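Local coordinates for protein methylmalonyl-CoA carboxyltransferase 5S subunit (Propionibacterium freudenreichii subsp. shermanii, PDB 1RQB) that catalyses transfer of the carboxyl group from biotin of the 1.3S subunit to pyruvate, forming oxaloacetate, as the cobalt-dependent 5S subunit of transcarboxylase, at residues M101-G105 against Q106-G110; E117-D120 against R121-K125; Y207-I210 against K211-D215; M239-E243 against A244-V248; V474-D478 against A479-A483. One frame throughout, in Å; residues are numbered along the deposited sequence.

Contact 1 of 5, residues M101-G105 against Q106-G110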
loop_
_atom_site.group_PDB
_atom_site.type_symbol
_atom_site.label_atom_id
_atom_site.label_comp_id
_atom_site.label_asym_id
_atom_site.label_seq_id
_atom_site.Cartn_x
_atom_site.Cartn_y
_atom_site.Cartn_z
HETATM N N MSE A 101 -0.683 10.093 -23.385
HETATM C CA MSE A 101 -0.302 8.736 -23.804
HETATM C C MSE A 101 1.189 8.536 -23.525
HETATM O O MSE A 101 1.928 9.498 -23.322
HETATM C CB MSE A 101 -0.524 8.514 -25.306
HETATM C CG MSE A 101 0.440 9.289 -26.219
HETATM SE SE MSE A 101 0.368 8.715 -28.109
HETATM C CE MSE A 101 0.713 6.823 -27.841
ATOM N N LEU A 102 1.596 7.272 -23.507
ATOM C CA LEU A 102 3.001 6.881 -23.335
ATOM C C LEU A 102 3.454 6.363 -24.702
ATOM O O LEU A 102 2.815 5.476 -25.268
ATOM C CB LEU A 102 3.132 5.760 -22.292
ATOM C CG LEU A 102 4.576 5.287 -22.064
ATOM C CD1 LEU A 102 5.367 6.399 -21.379
ATOM C CD2 LEU A 102 4.608 4.009 -21.214
ATOM N N LEU A 103 4.534 6.932 -25.233
ATOM C CA LEU A 103 5.035 6.566 -26.567
ATOM C C LEU A 103 6.532 6.266 -26.466
ATOM O O LEU A 103 7.300 7.113 -26.013
ATOM C CB LEU A 103 4.804 7.739 -27.521
ATOM C CG LEU A 103 5.180 7.522 -28.986
ATOM C CD1 LEU A 103 4.269 6.445 -29.594
ATOM C CD2 LEU A 103 5.037 8.835 -29.733
ATOM N N ARG A 104 6.958 5.087 -26.923
ATOM C CA ARG A 104 8.369 4.707 -26.774
ATOM C C ARG A 104 9.237 5.215 -27.929
ATOM O O ARG A 104 9.861 4.446 -28.657
ATOM C CB ARG A 104 8.483 3.184 -26.592
ATOM C CG ARG A 104 9.894 2.718 -26.171
ATOM C CD ARG A 104 9.902 1.272 -25.665
ATOM N NE ARG A 104 9.520 0.278 -26.664
ATOM C CZ ARG A 104 10.390 -0.506 -27.297
ATOM N NH1 ARG A 104 11.687 -0.403 -27.036
ATOM N NH2 ARG A 104 9.967 -1.405 -28.174
ATOM N N GLY A 105 9.282 6.532 -28.077
ATOM C CA GLY A 105 10.112 7.151 -29.101
ATOM C C GLY A 105 10.068 6.594 -30.515
ATOM O O GLY A 105 8.997 6.420 -31.096
ATOM N N GLN A 106 11.244 6.286 -31.052
ATOM C CA GLN A 106 11.378 5.810 -32.438
ATOM C C GLN A 106 10.697 4.451 -32.627
ATOM O O GLN A 106 10.403 4.061 -33.756
ATOM C CB GLN A 106 12.863 5.712 -32.802
ATOM C CG GLN A 106 13.144 5.752 -34.304
ATOM C CD GLN A 106 12.899 7.141 -34.871
ATOM O OE1 GLN A 106 13.122 8.140 -34.190
ATOM N NE2 GLN A 106 12.452 7.210 -36.123
ATOM N N ASN A 107 10.443 3.722 -31.538
ATOM C CA ASN A 107 9.785 2.408 -31.620
ATOM C C ASN A 107 8.264 2.570 -31.619
ATOM O O ASN A 107 7.529 1.609 -31.842
ATOM C CB ASN A 107 10.145 1.526 -30.421
ATOM C CG ASN A 107 11.540 0.971 -30.508
ATOM O OD1 ASN A 107 12.509 1.635 -30.145
ATOM N ND2 ASN A 107 11.653 -0.254 -30.997
ATOM N N LEU A 108 7.813 3.789 -31.356
ATOM C CA LEU A 108 6.379 4.096 -31.275
ATOM C C LEU A 108 5.744 3.102 -30.300
ATOM O O LEU A 108 6.204 2.967 -29.168
ATOM C CB LEU A 108 5.739 4.022 -32.667
ATOM C CG LEU A 108 6.301 5.043 -33.666
ATOM C CD1 LEU A 108 5.730 4.783 -35.061
ATOM C CD2 LEU A 108 5.965 6.461 -33.199
ATOM N N LEU A 109 4.694 2.410 -30.711
ATOM C CA LEU A 109 4.068 1.427 -29.815
ATOM C C LEU A 109 4.389 0.029 -30.346
ATOM O O LEU A 109 3.837 -0.967 -29.883
ATOM C CB LEU A 109 2.547 1.624 -29.775
ATOM C CG LEU A 109 2.070 2.981 -29.268
ATOM C CD1 LEU A 109 0.550 3.043 -29.277
ATOM C CD2 LEU A 109 2.620 3.206 -27.856
ATOM N N GLY A 110 5.322 -0.004 -31.299
ATOM C CA GLY A 110 5.719 -1.227 -31.966
ATOM C C GLY A 110 6.876 -2.033 -31.410
ATOM O O GLY A 110 7.320 -1.824 -30.283
HETATM O O HOH W 1 6.986 0.307 -28.257
HETATM O O HOH W 2 7.652 -3.069 -27.327
#
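The guanidinium of Arg104 is stacked on the side-chain amide of Asn107, the two planes 21° apart, with Asn107 CG 3.5 Å above the guanidinium plane and displaced toward its rim. At the guanidinium edge, near its plane, lies the Gly110 carbonyl, and the weak bond from Arg104 NH2 to Gly110 O spans 3.4 Å. Water 1 accepts from Arg104 NE and donates to both Leu108 O and Gly110 O, tying the arginine to the turn. A bend at chi3 (63°) carries the guanidinium over Asn107. An alanine here has no guanidinium, and the Asn107 amide would probably lose its stacking partner and be freer to turn, with water 1 less firmly placed. Among the apolar side chains, Leu103 CD1 presses on Leu108 CA at 3.6 Å, and selenomethionine Met101 CE meets Leu109 CD1 at 4.0 Å. The backbone is pinned by Leu108 N to Gly105 O (2.9 Å), Asn107 N to Arg104 O (3.0 Å) and Arg104 N to Leu108 O (3.2 Å). Opposite Arg104, Asn107 and Leu108 form a classic beta bulge that overlaps a type II' turn from Asn107 to Gly110, where the chain leaves TIM-barrel strand 99-103, whose Leu102 lies next to substrate-binding Arg33.

Contact 2 of 5, residues E117-D120 against R121-K125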
loop_
_atom_site.group_PDB
_atom_site.type_symbol
_atom_site.label_atom_id
_atom_site.label_comp_id
_atom_site.label_asym_id
_atom_site.label_seq_id
_atom_site.Cartn_x
_atom_site.Cartn_y
_atom_site.Cartn_z
ATOM N N GLU A 117 9.529 8.893 -41.145
ATOM C CA GLU A 117 8.222 9.218 -41.738
ATOM C C GLU A 117 7.087 8.482 -41.025
ATOM O O GLU A 117 5.973 8.998 -40.934
ATOM C CB GLU A 117 8.175 8.862 -43.226
ATOM C CG GLU A 117 8.144 7.371 -43.497
ATOM C CD GLU A 117 8.242 7.028 -44.974
ATOM O OE1 GLU A 117 7.854 7.858 -45.829
ATOM O OE2 GLU A 117 8.694 5.907 -45.271
ATOM N N VAL A 118 7.336 7.263 -40.558
ATOM C CA VAL A 118 6.282 6.518 -39.852
ATOM C C VAL A 118 6.007 7.198 -38.508
ATOM O O VAL A 118 4.860 7.319 -38.078
ATOM C CB VAL A 118 6.692 5.057 -39.597
ATOM C CG1 VAL A 118 5.536 4.299 -38.909
ATOM C CG2 VAL A 118 7.050 4.385 -40.913
ATOM N N VAL A 119 7.068 7.647 -37.846
ATOM C CA VAL A 119 6.922 8.342 -36.559
ATOM C C VAL A 119 6.114 9.622 -36.781
ATOM O O VAL A 119 5.209 9.945 -36.014
ATOM C CB VAL A 119 8.312 8.685 -35.961
ATOM C CG1 VAL A 119 8.160 9.520 -34.699
ATOM C CG2 VAL A 119 9.082 7.401 -35.659
ATOM N N ASP A 120 6.425 10.347 -37.857
ATOM C CA ASP A 120 5.714 11.599 -38.154
ATOM C C ASP A 120 4.217 11.335 -38.329
ATOM O O ASP A 120 3.383 12.041 -37.764
ATOM C CB ASP A 120 6.245 12.259 -39.434
ATOM C CG ASP A 120 7.456 13.141 -39.185
ATOM O OD1 ASP A 120 7.395 13.975 -38.248
ATOM O OD2 ASP A 120 8.462 13.014 -39.928
ATOM N N ARG A 121 3.884 10.321 -39.120
ATOM C CA ARG A 121 2.473 10.007 -39.391
ATOM C C ARG A 121 1.737 9.527 -38.139
ATOM O O ARG A 121 0.570 9.863 -37.950
ATOM C CB ARG A 121 2.356 8.961 -40.489
ATOM C CG ARG A 121 2.761 9.510 -41.859
ATOM C CD ARG A 121 2.622 8.450 -42.917
ATOM N NE ARG A 121 2.882 8.955 -44.264
ATOM C CZ ARG A 121 1.969 9.550 -45.032
ATOM N NH1 ARG A 121 0.728 9.721 -44.591
ATOM N NH2 ARG A 121 2.292 9.955 -46.253
ATOM N N PHE A 122 2.396 8.740 -37.294
ATOM C CA PHE A 122 1.727 8.234 -36.086
ATOM C C PHE A 122 1.386 9.398 -35.154
ATOM O O PHE A 122 0.267 9.512 -34.655
ATOM C CB PHE A 122 2.620 7.250 -35.329
ATOM C CG PHE A 122 1.953 6.654 -34.105
ATOM C CD1 PHE A 122 1.256 5.456 -34.193
ATOM C CD2 PHE A 122 1.975 7.330 -32.883
ATOM C CE1 PHE A 122 0.572 4.926 -33.077
ATOM C CE2 PHE A 122 1.291 6.812 -31.751
ATOM C CZ PHE A 122 0.591 5.608 -31.856
ATOM N N VAL A 123 2.364 10.255 -34.906
ATOM C CA VAL A 123 2.144 11.396 -34.006
ATOM C C VAL A 123 1.065 12.314 -34.583
ATOM O O VAL A 123 0.179 12.772 -33.863
ATOM C CB VAL A 123 3.460 12.158 -33.778
ATOM C CG1 VAL A 123 3.202 13.449 -33.038
ATOM C CG2 VAL A 123 4.418 11.276 -33.004
ATOM N N ASP A 124 1.128 12.560 -35.891
ATOM C CA ASP A 124 0.138 13.426 -36.549
ATOM C C ASP A 124 -1.278 12.874 -36.361
ATOM O O ASP A 124 -2.187 13.622 -36.008
ATOM C CB ASP A 124 0.460 13.573 -38.046
ATOM C CG ASP A 124 -0.630 14.315 -38.807
ATOM O OD1 ASP A 124 -1.456 13.645 -39.467
ATOM O OD2 ASP A 124 -0.672 15.565 -38.736
ATOM N N LYS A 125 -1.488 11.579 -36.601
ATOM C CA LYS A 125 -2.824 10.983 -36.445
ATOM C C LYS A 125 -3.249 10.936 -34.976
ATOM O O LYS A 125 -4.428 11.099 -34.663
ATOM C CB LYS A 125 -2.877 9.578 -37.064
ATOM C CG LYS A 125 -2.945 9.602 -38.587
ATOM C CD LYS A 125 -4.252 10.286 -39.002
ATOM C CE LYS A 125 -4.385 10.422 -40.504
ATOM N NZ LYS A 125 -5.621 11.176 -40.861
#
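The tight part of this helical turn is where the side chains of Phe122 and Val123 press on carbonyls of the turn before. Val123 CG2 lies 3.4 Å from Val119 O, CG1 being anti to the backbone N (chi1 171°), and the backbone bond from Val123 N to Val119 O (3.1 Å) is nearly straight at 173°. The methyls Val119 CG1 and Val123 CG2 themselves come only to 4.5 Å. Phe122 CB rests 3.5 Å from Val118 O, and the ring leads on into the protein interior. The other side is looser. Arg121 CG passes 3.4 Å from Glu117 O, and the extended chain then runs on toward Trp430, leaving Arg121 NE 5.3 Å from Glu117 OE1, too far for a salt bridge. Both ends share Trp430: its ring takes the cation-pi contact of Arg121, and its backbone N, with that of Glu429, donates to Glu117 OE2. Asp124, on the solvent side, touches Asp120 O through CB at 3.3 Å. Helix 116-128 is the crossover between strands 99-103 and 133-136 of a beta-alpha-beta unit; Phe122 and Val123 touch the first strand, Val119 and Val123 meet helix 144-155, and helix 447-455 packs against Phe122 and Lys125.

Contact 3 of 5, residues Y207-I210 against K211-D215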
loop_
_atom_site.group_PDB
_atom_site.type_symbol
_atom_site.label_atom_id
_atom_site.label_comp_id
_atom_site.label_asym_id
_atom_site.label_seq_id
_atom_site.Cartn_x
_atom_site.Cartn_y
_atom_site.Cartn_z
ATOM N N TYR A 207 13.910 13.738 -3.714
ATOM C CA TYR A 207 14.119 15.141 -3.324
ATOM C C TYR A 207 15.356 15.712 -4.024
ATOM O O TYR A 207 15.292 16.767 -4.655
ATOM C CB TYR A 207 14.300 15.225 -1.800
ATOM C CG TYR A 207 14.552 16.628 -1.290
ATOM C CD1 TYR A 207 13.497 17.440 -0.861
ATOM C CD2 TYR A 207 15.843 17.152 -1.254
ATOM C CE1 TYR A 207 13.732 18.744 -0.409
ATOM C CE2 TYR A 207 16.088 18.453 -0.800
ATOM C CZ TYR A 207 15.033 19.240 -0.382
ATOM O OH TYR A 207 15.275 20.519 0.061
ATOM N N ASP A 208 16.487 15.017 -3.928
ATOM C CA ASP A 208 17.763 15.485 -4.493
ATOM C C ASP A 208 17.710 15.684 -6.011
ATOM O O ASP A 208 18.214 16.680 -6.529
ATOM C CB ASP A 208 18.896 14.506 -4.165
ATOM C CG ASP A 208 19.219 14.452 -2.681
ATOM O OD1 ASP A 208 18.677 15.266 -1.912
ATOM O OD2 ASP A 208 20.033 13.588 -2.284
ATOM N N ILE A 209 17.112 14.753 -6.739
ATOM C CA ILE A 209 17.061 14.877 -8.204
ATOM C C ILE A 209 16.118 16.007 -8.623
ATOM O O ILE A 209 16.469 16.835 -9.463
ATOM C CB ILE A 209 16.627 13.531 -8.865
ATOM C CG1 ILE A 209 17.737 12.489 -8.686
ATOM C CG2 ILE A 209 16.363 13.725 -10.360
ATOM C CD1 ILE A 209 17.287 11.046 -8.957
ATOM N N ILE A 210 14.920 16.044 -8.054
ATOM C CA ILE A 210 13.953 17.091 -8.419
ATOM C C ILE A 210 14.531 18.466 -8.079
ATOM O O ILE A 210 14.426 19.413 -8.858
ATOM C CB ILE A 210 12.614 16.930 -7.660
ATOM C CG1 ILE A 210 11.926 15.621 -8.060
ATOM C CG2 ILE A 210 11.698 18.115 -7.959
ATOM C CD1 ILE A 210 11.569 15.546 -9.501
ATOM N N LYS A 211 15.157 18.566 -6.918
ATOM C CA LYS A 211 15.749 19.840 -6.485
ATOM C C LYS A 211 16.897 20.234 -7.420
ATOM O O LYS A 211 17.020 21.396 -7.805
ATOM C CB LYS A 211 16.257 19.691 -5.046
ATOM C CG LYS A 211 16.680 20.996 -4.385
ATOM C CD LYS A 211 15.481 21.946 -4.309
ATOM C CE LYS A 211 15.821 23.229 -3.560
ATOM N NZ LYS A 211 16.080 22.951 -2.120
ATOM N N ALA A 212 17.738 19.279 -7.807
ATOM C CA ALA A 212 18.887 19.597 -8.669
ATOM C C ALA A 212 18.428 20.058 -10.053
ATOM O O ALA A 212 19.032 20.951 -10.646
ATOM C CB ALA A 212 19.826 18.392 -8.787
ATOM N N ILE A 213 17.370 19.452 -10.579
ATOM C CA ILE A 213 16.868 19.847 -11.903
ATOM C C ILE A 213 16.294 21.264 -11.830
ATOM O O ILE A 213 16.592 22.108 -12.675
ATOM C CB ILE A 213 15.787 18.855 -12.413
ATOM C CG1 ILE A 213 16.443 17.498 -12.707
ATOM C CG2 ILE A 213 15.141 19.390 -13.702
ATOM C CD1 ILE A 213 15.466 16.383 -13.163
ATOM N N LYS A 214 15.489 21.516 -10.799
ATOM C CA LYS A 214 14.870 22.834 -10.593
ATOM C C LYS A 214 15.943 23.905 -10.383
ATOM O O LYS A 214 15.832 25.005 -10.923
ATOM C CB LYS A 214 13.946 22.816 -9.365
ATOM C CG LYS A 214 12.621 22.023 -9.507
ATOM C CD LYS A 214 11.639 22.766 -10.377
ATOM C CE LYS A 214 10.316 22.021 -10.490
ATOM N NZ LYS A 214 9.231 22.905 -10.989
ATOM N N ASP A 215 16.966 23.596 -9.581
ATOM C CA ASP A 215 18.034 24.566 -9.289
ATOM C C ASP A 215 18.861 24.858 -10.542
ATOM O O ASP A 215 19.329 25.979 -10.738
ATOM C CB ASP A 215 19.004 24.045 -8.218
ATOM C CG ASP A 215 18.422 24.070 -6.806
ATOM O OD1 ASP A 215 17.518 24.888 -6.534
ATOM O OD2 ASP A 215 18.894 23.279 -5.956
HETATM O O HOH W 3 18.197 21.724 -1.209
#
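Lys211 NZ is gripped by several groups at once: water 3 accepts from it at 2.6 Å, Tyr207 OH takes a weak hydrogen bond from Lys211 NZ at 3.4 Å, and Glu18 OE2 supplies a salt bridge. Bends at chi2 (61°) and chi4 (-67°) curl the lysine so that it runs next to the tyrosine side chain in the same direction, and its ammonium group arrives near the phenol oxygen. Tyr207 OH is itself hydrogen-bonded to Glu18 O, so a single residue of the N-terminal strand 15-19 engages both side chains. The Glu18 carboxylate probably offsets the lysine charge in this partly exposed site. On the backbone, the bond from Lys211 N to Tyr207 O measures 2.9 Å. Ile209 and Ile213 likewise extend next to each other, with Ile209 CG2 4.0 Å from Ile213 CD1 and Ile213 CG1 3.3 Å from Ile209 O. Farther along, Lys214 CG leans on Ile210 O at 3.2 Å before its chain bends away toward Thr221 O and Gln219 O. Helix 203-217 thus presents Ile210 and Ile213 to barrel strand 223-225, while Ile209 and Ala212 pack against helix 174-186.

Contact 4 of 5, residues M239-E243 against A244-V248; sequences MKAIE and AGVDV
Val246 places CG1 between its backbone N and carbonyl carbon (chi1 80°), and that rotation sets the methyl back against the helix it has just left. Ile242 holds CG1 beside its own backbone N, and the two side chains meet at an oblique angle, Ile242 CG1 lying 3.8 Å from Val246 CG1. The same valine methyl also touches Ala241 CB at 3.9 Å, so one branch fills the angle between two neighbouring helical residues. The backbone makes this return possible through a Schellman motif at the end of helix 234-243. Val246 N reaches back to Ala241 O at 2.9 Å in a fairly straight bond (167°), and Gly245 N bonds to Ile242 O at 3.0 Å, approaching from above the carbonyl plane. Gly245 turns the chain with a positive phi (107°) that leaves no room for a side chain beside the Ala244 carbonyl. Ala241 O also receives a weak second bond from Ala244 N, whose main acceptor is Lys240 O. Lys240 NZ forms a salt bridge with Glu243 OE1 at 2.8 Å, using the syn lone pair of that oxygen. Both residues also pair reciprocally with Glu243 and Lys240 of the second subunit, so two lysines and two glutamates meet at the buried dimer interface and probably offset one another's charge. Val246 packs on Ile223 and Leu225 of barrel strand 223-225, and Arg23 bonds to the carbonyls of Ile242 and Val246.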
loop_
_atom_site.group_PDB
_atom_site.type_symbol
_atom_site.label_atom_id
_atom_site.label_comp_id
_atom_site.label_asym_id
_atom_site.label_seq_id
_atom_site.Cartn_x
_atom_site.Cartn_y
_atom_site.Cartn_z
HETATM N N MSE A 239 5.886 12.531 -1.554
HETATM C CA MSE A 239 5.846 13.639 -0.586
HETATM C C MSE A 239 7.162 14.418 -0.653
HETATM O O MSE A 239 7.159 15.648 -0.663
HETATM C CB MSE A 239 5.637 13.119 0.841
HETATM C CG MSE A 239 5.603 14.223 1.905
HETATM SE SE MSE A 239 3.993 15.364 1.785
HETATM C CE MSE A 239 4.761 16.907 0.972
ATOM N N LYS A 240 8.292 13.712 -0.686
ATOM C CA LYS A 240 9.603 14.374 -0.778
ATOM C C LYS A 240 9.749 15.104 -2.116
ATOM O O LYS A 240 10.379 16.159 -2.187
ATOM C CB LYS A 240 10.746 13.351 -0.609
ATOM C CG LYS A 240 10.908 12.905 0.831
ATOM C CD LYS A 240 11.256 14.115 1.665
ATOM C CE LYS A 240 11.355 13.802 3.138
ATOM N NZ LYS A 240 11.488 15.075 3.902
ATOM N N ALA A 241 9.170 14.545 -3.176
ATOM C CA ALA A 241 9.260 15.196 -4.491
ATOM C C ALA A 241 8.462 16.501 -4.454
ATOM O O ALA A 241 8.856 17.502 -5.050
ATOM C CB ALA A 241 8.721 14.268 -5.592
ATOM N N ILE A 242 7.345 16.491 -3.743
ATOM C CA ILE A 242 6.517 17.699 -3.619
ATOM C C ILE A 242 7.288 18.740 -2.803
ATOM O O ILE A 242 7.276 19.928 -3.122
ATOM C CB ILE A 242 5.156 17.357 -2.964
ATOM C CG1 ILE A 242 4.307 16.569 -3.973
ATOM C CG2 ILE A 242 4.431 18.647 -2.502
ATOM C CD1 ILE A 242 3.073 15.912 -3.373
ATOM N N GLU A 243 7.988 18.307 -1.763
ATOM C CA GLU A 243 8.784 19.264 -0.981
ATOM C C GLU A 243 9.898 19.847 -1.855
ATOM O O GLU A 243 10.296 20.996 -1.675
ATOM C CB GLU A 243 9.374 18.593 0.277
ATOM C CG GLU A 243 8.292 18.148 1.281
ATOM C CD GLU A 243 8.840 17.398 2.505
ATOM O OE1 GLU A 243 9.903 16.744 2.393
ATOM O OE2 GLU A 243 8.188 17.452 3.580
ATOM N N ALA A 244 10.385 19.071 -2.821
ATOM C CA ALA A 244 11.472 19.546 -3.690
ATOM C C ALA A 244 10.932 20.420 -4.824
ATOM O O ALA A 244 11.708 21.011 -5.572
ATOM C CB ALA A 244 12.254 18.370 -4.255
ATOM N N GLY A 245 9.611 20.488 -4.971
ATOM C CA GLY A 245 9.032 21.330 -6.011
ATOM C C GLY A 245 8.419 20.678 -7.246
ATOM O O GLY A 245 8.168 21.361 -8.240
ATOM N N VAL A 246 8.163 19.374 -7.203
ATOM C CA VAL A 246 7.581 18.703 -8.375
ATOM C C VAL A 246 6.221 19.325 -8.702
ATOM O O VAL A 246 5.436 19.663 -7.816
ATOM C CB VAL A 246 7.475 17.171 -8.153
ATOM C CG1 VAL A 246 6.247 16.814 -7.289
ATOM C CG2 VAL A 246 7.421 16.473 -9.510
ATOM N N ASP A 247 5.938 19.446 -9.994
ATOM C CA ASP A 247 4.713 20.111 -10.463
ATOM C C ASP A 247 3.498 19.183 -10.506
ATOM O O ASP A 247 2.395 19.611 -10.172
ATOM C CB ASP A 247 4.963 20.687 -11.856
ATOM C CG ASP A 247 6.123 21.666 -11.864
ATOM O OD1 ASP A 247 5.874 22.865 -11.633
ATOM O OD2 ASP A 247 7.282 21.235 -12.060
ATOM N N VAL A 248 3.696 17.934 -10.924
ATOM C CA VAL A 248 2.582 16.986 -11.079
ATOM C C VAL A 248 3.027 15.584 -10.657
ATOM O O VAL A 248 4.164 15.194 -10.919
ATOM C CB VAL A 248 2.152 16.865 -12.587
ATOM C CG1 VAL A 248 1.013 15.815 -12.748
ATOM C CG2 VAL A 248 1.744 18.234 -13.149
#

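Contact 5 of 5, residues V474-D478 against A479-A483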
loop_
_atom_site.group_PDB
_atom_site.type_symbol
_atom_site.label_atom_id
_atom_site.label_comp_id
_atom_site.label_asym_id
_atom_site.label_seq_id
_atom_site.Cartn_x
_atom_site.Cartn_y
_atom_site.Cartn_z
ATOM N N VAL A 474 -12.596 -10.115 -22.024
ATOM C CA VAL A 474 -12.066 -11.424 -21.622
ATOM C C VAL A 474 -12.238 -11.578 -20.109
ATOM O O VAL A 474 -11.712 -12.508 -19.501
ATOM C CB VAL A 474 -10.581 -11.568 -21.993
ATOM C CG1 VAL A 474 -10.438 -11.607 -23.502
ATOM C CG2 VAL A 474 -9.770 -10.402 -21.412
ATOM N N ALA A 475 -12.964 -10.638 -19.517
ATOM C CA ALA A 475 -13.220 -10.648 -18.069
ATOM C C ALA A 475 -14.371 -11.613 -17.780
ATOM O O ALA A 475 -15.150 -11.952 -18.671
ATOM C CB ALA A 475 -13.599 -9.241 -17.594
ATOM N N LEU A 476 -14.474 -12.049 -16.535
ATOM C CA LEU A 476 -15.572 -12.943 -16.144
ATOM C C LEU A 476 -16.881 -12.158 -16.249
ATOM O O LEU A 476 -16.896 -10.940 -16.077
ATOM C CB LEU A 476 -15.375 -13.404 -14.695
ATOM C CG LEU A 476 -14.055 -14.131 -14.421
ATOM C CD1 LEU A 476 -13.881 -14.334 -12.925
ATOM C CD2 LEU A 476 -14.053 -15.476 -15.143
ATOM N N THR A 477 -17.973 -12.838 -16.576
ATOM C CA THR A 477 -19.272 -12.151 -16.622
ATOM C C THR A 477 -19.849 -12.197 -15.207
ATOM O O THR A 477 -19.351 -12.933 -14.356
ATOM C CB THR A 477 -20.268 -12.859 -17.559
ATOM O OG1 THR A 477 -20.510 -14.187 -17.073
ATOM C CG2 THR A 477 -19.724 -12.915 -18.981
ATOM N N ASP A 478 -20.886 -11.415 -14.941
ATOM C CA ASP A 478 -21.483 -11.437 -13.598
ATOM C C ASP A 478 -21.910 -12.868 -13.263
ATOM O O ASP A 478 -21.720 -13.343 -12.144
ATOM C CB ASP A 478 -22.683 -10.493 -13.536
ATOM C CG ASP A 478 -22.286 -9.043 -13.734
ATOM O OD1 ASP A 478 -21.402 -8.563 -12.989
ATOM O OD2 ASP A 478 -22.851 -8.383 -14.634
ATOM N N ALA A 479 -22.470 -13.553 -14.254
ATOM C CA ALA A 479 -22.932 -14.938 -14.077
ATOM C C ALA A 479 -21.754 -15.831 -13.683
ATOM O O ALA A 479 -21.857 -16.646 -12.767
ATOM C CB ALA A 479 -23.561 -15.438 -15.368
ATOM N N GLN A 480 -20.633 -15.680 -14.377
ATOM C CA GLN A 480 -19.451 -16.504 -14.082
ATOM C C GLN A 480 -18.881 -16.117 -12.717
ATOM O O GLN A 480 -18.404 -16.968 -11.967
ATOM C CB GLN A 480 -18.375 -16.302 -15.148
ATOM C CG GLN A 480 -18.798 -16.705 -16.546
ATOM C CD GLN A 480 -17.692 -16.499 -17.556
ATOM O OE1 GLN A 480 -17.249 -15.373 -17.781
ATOM N NE2 GLN A 480 -17.234 -17.590 -18.168
ATOM N N LEU A 481 -18.927 -14.828 -12.410
ATOM C CA LEU A 481 -18.398 -14.347 -11.126
ATOM C C LEU A 481 -19.244 -14.933 -9.994
ATOM O O LEU A 481 -18.721 -15.544 -9.063
ATOM C CB LEU A 481 -18.430 -12.817 -11.088
ATOM C CG LEU A 481 -17.434 -12.153 -10.134
ATOM C CD1 LEU A 481 -16.035 -12.696 -10.392
ATOM C CD2 LEU A 481 -17.469 -10.643 -10.324
ATOM N N LYS A 482 -20.558 -14.759 -10.105
ATOM C CA LYS A 482 -21.496 -15.265 -9.092
ATOM C C LYS A 482 -21.439 -16.794 -9.050
ATOM O O LYS A 482 -21.624 -17.404 -7.998
ATOM C CB LYS A 482 -22.921 -14.808 -9.419
ATOM C CG LYS A 482 -23.959 -15.273 -8.405
ATOM C CD LYS A 482 -25.369 -14.807 -8.761
ATOM C CE LYS A 482 -26.378 -15.314 -7.729
ATOM N NZ LYS A 482 -27.780 -14.895 -8.025
ATOM N N ALA A 483 -21.173 -17.408 -10.197
ATOM C CA ALA A 483 -21.112 -18.874 -10.292
ATOM C C ALA A 483 -19.876 -19.402 -9.559
ATOM O O ALA A 483 -19.832 -20.563 -9.157
ATOM C CB ALA A 483 -21.069 -19.298 -11.754
HETATM O O HOH W 4 -15.732 -14.123 -19.896
#
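Thr477 and Gln480 cross at a slant, each side chain turned to the backbone of the other. Gln480 extends back along the incoming chain and its OE1 accepts from Thr477 N at 2.9 Å, with the donor in the amide plane, on a lone pair. In return, Thr477 OG1 accepts from Gln480 N at 3.1 Å with an angle of 159° at the hydrogen. The threonine hydroxyl stands between its backbone N and carbonyl carbon (chi1 61°), a rotation that faces it to the first turn of the helix and leaves CG2 3.7 Å from Gln480 OE1. This reciprocal pair is a capping box with Thr477 at the N-cap of helix 478-484. Leu476 and Leu481, just before the cap and in the first turn, cross at about a right angle, and Leu476 CD1 meets Leu481 CD1 at 3.7 Å; flanking the box in sequence, they make a hydrophobic staple. Water 4 donates to Gln480 OE1 and to Ala475 O, the latter at 2.6 Å, so OE1 is held by two donors, the Thr477 N-H and the water, which limits the rotation of the amide. The helix proper starts with Leu481 N to Thr477 O at 2.7 Å and Lys482 N to Asp478 O at 2.7 Å. The unit sits at the protein surface near the C-terminal end of the modelled chain, where Leu476 also touches Lys301 and Ala475 touches Tyr300.

In the fold
All five contacts are local and lie in series along the chain, so none nests in or crosses another. Contact 1 closes the turn after strand 99-103, and contact 2 follows on the helix that leads to strand 133-136; the two touch, Leu103 and Leu109 meeting Phe122, which joins strand, loop and helix within one barrel unit. Contact 3, on helix 203-217, and contact 4, at the end of helix 234-243, pack together on another part of the barrel, with centres about 9 Å apart and a salt bridge from Lys214 NZ to Asp247 OD2. Contact 5 opens the last modelled helix in the carboxylase domain, its centre about 34 Å from that of contact 1 and 48 Å from that of contact 3.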